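Local coordinates for aminotransferase class I and II (Streptococcus suis 89/1591, PDB 3OP7), which catalyses pyridoxal-phosphate-dependent transamination, probably passing an amino group between an amino acid and a 2-oxo acid, at the interface of chains A and B. Sequence-based numbering; all coordinates share one arbitrary frame. Chains: chain A/B, Aminotransferase class I and II.

Contacts 2 and 3 form one continuous region of the two-fold interface: the centres of their C-alpha atoms lie about 9 Å apart, both use A:Thr91 on helix 89-101, and residues 249-254 of chain B alternate between the two. Contact 1 is a separate outpost, about 21 Å from contact 2 and 30 Å from contact 3 by the same measure, where two loops meet. The symmetry repeats each contact with the chains exchanged. Aminotransferases of this family typically work as dimers, so the pairing is probably biological, with contact 2 linking the partner chain to a probable cofactor-binding arginine.

Contact 1: the interface of chains A and B. Residues chain A 55-58; chain B 31-33.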
loop_
_atom_site.group_PDB
_atom_site.type_symbol
_atom_site.label_atom_id
_atom_site.label_comp_id
_atom_site.label_asym_id
_atom_site.label_seq_id
_atom_site.Cartn_x
_atom_site.Cartn_y
_atom_site.Cartn_z
ATOM N N THR A 55 -3.049 -14.596 17.931
ATOM C CA THR A 55 -2.934 -14.717 16.477
ATOM C C THR A 55 -1.515 -14.335 16.057
ATOM O O THR A 55 -1.049 -13.251 16.345
ATOM C CB THR A 55 -4.002 -13.898 15.753
ATOM O OG1 THR A 55 -5.290 -14.357 16.157
ATOM C CG2 THR A 55 -3.885 -13.999 14.231
ATOM N N LYS A 56 -0.841 -15.218 15.337
ATOM C CA LYS A 56 0.485 -14.877 14.797
ATOM C C LYS A 56 0.362 -13.666 13.863
ATOM O O LYS A 56 -0.512 -13.616 12.983
ATOM C CB LYS A 56 1.046 -16.053 14.020
ATOM C CG LYS A 56 1.515 -17.170 14.905
ATOM C CD LYS A 56 2.062 -18.308 14.072
ATOM C CE LYS A 56 2.187 -19.607 14.864
ATOM N NZ LYS A 56 3.028 -19.470 16.090
ATOM N N LEU A 57 1.235 -12.685 14.066
ATOM C CA LEU A 57 1.246 -11.496 13.203
ATOM C C LEU A 57 2.238 -11.839 12.048
ATOM O O LEU A 57 3.218 -11.117 11.752
ATOM C CB LEU A 57 1.645 -10.267 14.020
ATOM C CG LEU A 57 0.679 -9.915 15.155
ATOM C CD1 LEU A 57 1.287 -8.818 16.063
ATOM C CD2 LEU A 57 -0.669 -9.488 14.557
ATOM N N ASN A 58 1.944 -12.952 11.379
ATOM C CA ASN A 58 2.577 -13.285 10.109
ATOM C C ASN A 58 1.871 -12.592 8.955
ATOM O O ASN A 58 1.149 -11.609 9.198
ATOM C CB ASN A 58 2.705 -14.815 9.953
ATOM C CG ASN A 58 1.337 -15.543 10.012
ATOM O OD1 ASN A 58 0.316 -14.978 9.724
ATOM N ND2 ASN A 58 1.390 -16.875 10.391
ATOM N N SER B 31 7.077 -15.629 13.159
ATOM C CA SER B 31 6.359 -14.424 13.562
ATOM C C SER B 31 5.986 -14.399 15.044
ATOM O O SER B 31 5.811 -15.451 15.687
ATOM C CB SER B 31 5.073 -14.327 12.743
ATOM O OG SER B 31 4.171 -15.348 13.139
ATOM N N LEU B 32 5.855 -13.204 15.566
ATOM C CA LEU B 32 5.402 -12.960 16.938
ATOM C C LEU B 32 3.904 -12.902 16.994
ATOM O O LEU B 32 3.248 -12.407 16.056
ATOM C CB LEU B 32 5.977 -11.626 17.432
ATOM C CG LEU B 32 7.468 -11.645 17.839
ATOM C CD1 LEU B 32 8.006 -10.162 17.906
ATOM C CD2 LEU B 32 7.622 -12.370 19.137
ATOM N N THR B 33 3.360 -13.340 18.111
ATOM C CA THR B 33 2.010 -12.934 18.496
ATOM C C THR B 33 2.082 -11.689 19.398
ATOM O O THR B 33 3.120 -11.385 19.976
ATOM C CB THR B 33 1.286 -14.000 19.279
ATOM O OG1 THR B 33 1.995 -14.222 20.524
ATOM C CG2 THR B 33 1.156 -15.339 18.479
HETATM O O HOH W 1 5.485 -18.084 14.686
#
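The loop of chain A that follows helix 45-53, at A:Thr55 to A:Asn58, meets the loop of chain B that leads into helix 34-41, at B:Ser31 to B:Thr33. The two loop segments run antiparallel, with an isolated beta bridge between A:Lys56 and B:Thr33. Its core is the bond from the backbone N of A:Leu57 to the carbonyl O of B:Leu32, 2.8 Å long and fairly straight at the hydrogen (164°). The bond is made by backbone alone; CB and CG of A:Leu57 lie beside the same carbonyl oxygen, whereas the side chain of B:Leu32 points away from chain A.

Small side chains suit the close approach. B:Ser31 holds its hydroxyl between its own backbone N and carbonyl carbon (chi1 70°), which places OG alongside the aliphatic stem of A:Lys56, 3.3 Å from CB. Its CB also touches CB of A:Asn58. B:Thr33 turns its methyl rather than its hydroxyl toward chain A, and CG2 lies 3.8 Å from CA of A:Lys56.

A lysine suits the place because a long aliphatic stem can lie along the partner and carry an amine beyond it. Its chain runs extended past B:Ser31 and bends only at the last torsion (chi4 -56°), directing the amine toward a bridging water. NZ of A:Lys56 is 3.2 Å from water 1, and that water lies 2.8 Å from the backbone O of B:Ser31.

Contact 2: the interface of chains A and B. Residues chain A 88, 91-92, 230; chain B 88, 251-252, 254.
The guanidinium of A:Arg230 meets B:Met252 O and B:Cys254 O at its edge, in its plane, with A:Thr91 OG1 at the edge as well; the amides of A:Asn88 and B:Asn88 lie in nearly parallel planes, 11° apart, but offset, ND2 over ND2 at 3.3 Å without a hydrogen bond. Arginine suits a place where several N-H groups must point outward in one plane. Its NH2 bonds B:Met252 O at 2.9 Å and nearly straight, while NE reaches B:Cys254 O at 3.1 Å from above that carbonyl's plane. Bends at chi2 and chi3 (-57° and -53°) curl the chain so that CD rests against SG of B:Cys254. A:Arg230 follows the cofactor-bearing A:Lys222 by eight residues, the position of the family's phosphate-binding arginine, so the partner's carbonyls probably help to orient it.

Asparagine offers a donor and an acceptor on one short arm. A:Asn88 bonds through ND2 to water 2, which passes on to B:Cys254 O; a direct bond from ND2 to B:Thr251 O is weak. The methyl CG2 of A:Thr91 packs against backbone of B:Thr251 and B:Met252, a selenomethionine. Water 3 sits 2.9 Å from A:Asn88 OD1 and 2.8 Å from B:Thr251 O.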
loop_
_atom_site.group_PDB
_atom_site.type_symbol
_atom_site.label_atom_id
_atom_site.label_comp_id
_atom_site.label_asym_id
_atom_site.label_seq_id
_atom_site.Cartn_x
_atom_site.Cartn_y
_atom_site.Cartn_z
ATOM N N ASN A 88 -5.060 -2.513 0.899
ATOM C CA ASN A 88 -4.822 -1.441 1.869
ATOM C C ASN A 88 -5.618 -0.195 1.517
ATOM O O ASN A 88 -5.118 0.741 0.860
ATOM C CB ASN A 88 -3.332 -1.141 2.084
ATOM C CG ASN A 88 -2.628 -0.614 0.835
ATOM O OD1 ASN A 88 -2.817 -1.172 -0.238
ATOM N ND2 ASN A 88 -1.795 0.453 0.980
ATOM N N THR A 91 -7.370 3.166 -1.654
ATOM C CA THR A 91 -6.110 3.636 -2.234
ATOM C C THR A 91 -5.397 2.478 -2.923
ATOM O O THR A 91 -5.026 2.547 -4.099
ATOM C CB THR A 91 -5.213 4.334 -1.187
ATOM O OG1 THR A 91 -5.894 5.484 -0.617
ATOM C CG2 THR A 91 -3.956 4.841 -1.835
ATOM N N GLY A 92 -5.181 1.418 -2.142
ATOM C CA GLY A 92 -4.475 0.265 -2.656
ATOM C C GLY A 92 -5.232 -0.453 -3.732
ATOM O O GLY A 92 -4.598 -1.021 -4.666
ATOM N N ARG A 230 -7.040 0.750 7.311
ATOM C CA ARG A 230 -6.539 0.666 5.956
ATOM C C ARG A 230 -7.042 -0.654 5.257
ATOM O O ARG A 230 -6.246 -1.505 4.848
ATOM C CB ARG A 230 -4.997 0.800 5.890
ATOM C CG ARG A 230 -4.365 1.885 6.701
ATOM C CD ARG A 230 -4.854 3.293 6.433
ATOM N NE ARG A 230 -4.787 3.660 5.039
ATOM C CZ ARG A 230 -5.819 3.937 4.258
ATOM N NH1 ARG A 230 -7.042 3.999 4.745
ATOM N NH2 ARG A 230 -5.601 4.251 2.986
ATOM N N ASN B 88 3.464 1.205 4.391
ATOM C CA ASN B 88 2.894 -0.139 4.519
ATOM C C ASN B 88 3.910 -1.205 4.142
ATOM O O ASN B 88 3.955 -1.695 2.995
ATOM C CB ASN B 88 1.566 -0.307 3.768
ATOM C CG ASN B 88 1.696 -0.150 2.255
ATOM O OD1 ASN B 88 2.344 0.785 1.803
ATOM N ND2 ASN B 88 1.057 -1.058 1.467
ATOM N N THR B 251 -0.451 5.665 -3.231
ATOM C CA THR B 251 -0.173 4.285 -2.885
ATOM C C THR B 251 -0.727 3.776 -1.563
ATOM O O THR B 251 -1.038 2.587 -1.447
ATOM C CB THR B 251 1.357 4.081 -2.892
ATOM O OG1 THR B 251 1.929 4.869 -1.845
ATOM C CG2 THR B 251 1.936 4.513 -4.301
HETATM N N MSE B 252 -0.808 4.629 -0.526
HETATM C CA MSE B 252 -1.155 4.158 0.787
HETATM C C MSE B 252 -2.017 5.125 1.631
HETATM O O MSE B 252 -2.806 4.656 2.428
HETATM C CB MSE B 252 0.099 3.760 1.545
HETATM C CG MSE B 252 1.014 4.880 1.762
HETATM SE SE MSE B 252 2.624 4.577 2.716
HETATM C CE MSE B 252 3.506 3.948 1.085
ATOM N N CYS B 254 -1.541 6.367 4.389
ATOM C CA CYS B 254 -0.849 6.098 5.622
ATOM C C CYS B 254 -0.972 4.605 5.948
ATOM O O CYS B 254 -1.747 3.844 5.344
ATOM C CB CYS B 254 -1.476 6.947 6.757
ATOM S SG CYS B 254 -3.172 6.716 6.904
HETATM O O HOH W 2 -1.599 1.184 4.039
HETATM O O HOH W 3 -1.012 -0.082 -2.260
#

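Contact 3: the interface of chains A and B. Residues chain A 7, 10, 91, 115, 117; chain B 249-250, 253.
A:Phe7 turns CG away from its own backbone N (chi1 -157°), which swings its ring against B:Asp249 so that the aspartate CB lies over the middle of the phenyl face, 3.6 Å from the ring centroid; B:Asp249 sets CG opposite its carbonyl carbon (chi1 -66°), turning its carboxylate toward A:Glu10. The same phenyl ring presents its CD2 edge to the centre of the B:Tyr250 face, the planes 72° apart. A flat aromatic suits this spot because face and edge serve different neighbours at once.

A:Glu10, on helix 8-16, reaches across with an extended chain, and OE1 accepts the backbone N of B:Asp249 at 2.8 Å from above the carboxylate plane. Its carboxylate stacks on that of B:Asp249, CD 3.5 Å from CG; such closeness may raise the pKa of one of them.

A:Gln117 supplies an amide with two N-H groups: NE2 bonds A:Thr91 O within its own chain at 2.9 Å, nearly straight, and B:Tyr250 O across the interface. The intrachain bond therefore helps to fix the amide. CD1 of B:Ile253 fills in beside OG1 of A:Thr91. Water 4 joins A:Thr91 OG1, A:Tyr115 OH and B:Asp249 O, and water 5 lies 2.9 Å from A:Tyr115 OH and 2.7 Å from B:Asp249 OD2.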
loop_
_atom_site.group_PDB
_atom_site.type_symbol
_atom_site.label_atom_id
_atom_site.label_comp_id
_atom_site.label_asym_id
_atom_site.label_seq_id
_atom_site.Cartn_x
_atom_site.Cartn_y
_atom_site.Cartn_z
ATOM N N PHE A 7 0.338 14.903 -5.589
ATOM C CA PHE A 7 -1.067 14.658 -5.303
ATOM C C PHE A 7 -1.592 15.947 -4.636
ATOM O O PHE A 7 -1.152 16.315 -3.558
ATOM C CB PHE A 7 -1.185 13.402 -4.414
ATOM C CG PHE A 7 -2.527 12.711 -4.483
ATOM C CD1 PHE A 7 -3.675 13.333 -3.954
ATOM C CD2 PHE A 7 -2.646 11.426 -5.018
ATOM C CE1 PHE A 7 -4.901 12.701 -3.980
ATOM C CE2 PHE A 7 -3.855 10.777 -5.065
ATOM C CZ PHE A 7 -5.007 11.406 -4.518
ATOM N N GLU A 10 -3.322 16.197 -1.150
ATOM C CA GLU A 10 -2.283 15.789 -0.189
ATOM C C GLU A 10 -1.268 16.897 0.165
ATOM O O GLU A 10 -0.952 17.160 1.344
ATOM C CB GLU A 10 -1.528 14.527 -0.727
ATOM C CG GLU A 10 -0.517 13.983 0.240
ATOM C CD GLU A 10 0.189 12.689 -0.285
ATOM O OE1 GLU A 10 -0.056 12.310 -1.429
ATOM O OE2 GLU A 10 0.978 12.107 0.496
ATOM N N THR A 91 -7.370 3.166 -1.654
ATOM C CA THR A 91 -6.110 3.636 -2.234
ATOM C C THR A 91 -5.397 2.478 -2.923
ATOM O O THR A 91 -5.026 2.547 -4.099
ATOM C CB THR A 91 -5.213 4.334 -1.187
ATOM O OG1 THR A 91 -5.894 5.484 -0.617
ATOM C CG2 THR A 91 -3.956 4.841 -1.835
ATOM N N TYR A 115 -11.249 11.844 -8.115
ATOM C CA TYR A 115 -10.103 11.432 -7.269
ATOM C C TYR A 115 -8.816 11.247 -8.082
ATOM O O TYR A 115 -8.809 10.555 -9.108
ATOM C CB TYR A 115 -10.469 10.155 -6.516
ATOM C CG TYR A 115 -9.626 9.957 -5.274
ATOM C CD1 TYR A 115 -9.733 10.831 -4.221
ATOM C CD2 TYR A 115 -8.750 8.901 -5.153
ATOM C CE1 TYR A 115 -8.986 10.681 -3.079
ATOM C CE2 TYR A 115 -8.043 8.720 -4.017
ATOM C CZ TYR A 115 -8.129 9.628 -2.974
ATOM O OH TYR A 115 -7.378 9.490 -1.794
ATOM N N GLN A 117 -6.024 9.710 -8.259
ATOM C CA GLN A 117 -5.485 8.414 -8.676
ATOM C C GLN A 117 -5.991 8.010 -10.071
ATOM O O GLN A 117 -5.256 7.399 -10.855
ATOM C CB GLN A 117 -5.922 7.326 -7.715
ATOM C CG GLN A 117 -5.146 7.260 -6.377
ATOM C CD GLN A 117 -5.528 6.028 -5.610
ATOM O OE1 GLN A 117 -6.679 5.871 -5.232
ATOM N NE2 GLN A 117 -4.541 5.136 -5.364
ATOM N N ASP B 249 -0.450 9.547 -1.164
ATOM C CA ASP B 249 -1.851 9.248 -1.453
ATOM C C ASP B 249 -2.033 8.462 -2.753
ATOM O O ASP B 249 -3.132 7.964 -3.019
ATOM C CB ASP B 249 -2.773 10.463 -1.473
ATOM C CG ASP B 249 -2.926 11.122 -0.111
ATOM O OD1 ASP B 249 -2.212 10.726 0.825
ATOM O OD2 ASP B 249 -3.777 12.033 -0.049
ATOM N N TYR B 250 -0.992 8.295 -3.550
ATOM C CA TYR B 250 -1.186 7.432 -4.715
ATOM C C TYR B 250 -1.160 5.989 -4.322
ATOM O O TYR B 250 -1.654 5.140 -5.067
ATOM C CB TYR B 250 -0.062 7.663 -5.737
ATOM C CG TYR B 250 -0.190 8.900 -6.562
ATOM C CD1 TYR B 250 -1.200 9.039 -7.518
ATOM C CD2 TYR B 250 0.705 9.957 -6.423
ATOM C CE1 TYR B 250 -1.271 10.119 -8.295
ATOM C CE2 TYR B 250 0.635 11.066 -7.203
ATOM C CZ TYR B 250 -0.358 11.165 -8.163
ATOM O OH TYR B 250 -0.555 12.285 -8.984
ATOM N N ILE B 253 -1.840 6.433 1.418
ATOM C CA ILE B 253 -2.198 7.543 2.379
ATOM C C ILE B 253 -1.369 7.469 3.677
ATOM O O ILE B 253 -0.628 8.417 4.019
ATOM C CB ILE B 253 -3.705 7.669 2.691
ATOM C CG1 ILE B 253 -4.507 7.828 1.398
ATOM C CG2 ILE B 253 -3.930 8.885 3.667
ATOM C CD1 ILE B 253 -6.000 7.951 1.587
HETATM O O HOH W 4 -5.571 7.774 -1.929
HETATM O O HOH W 5 -6.286 12.006 -0.911
#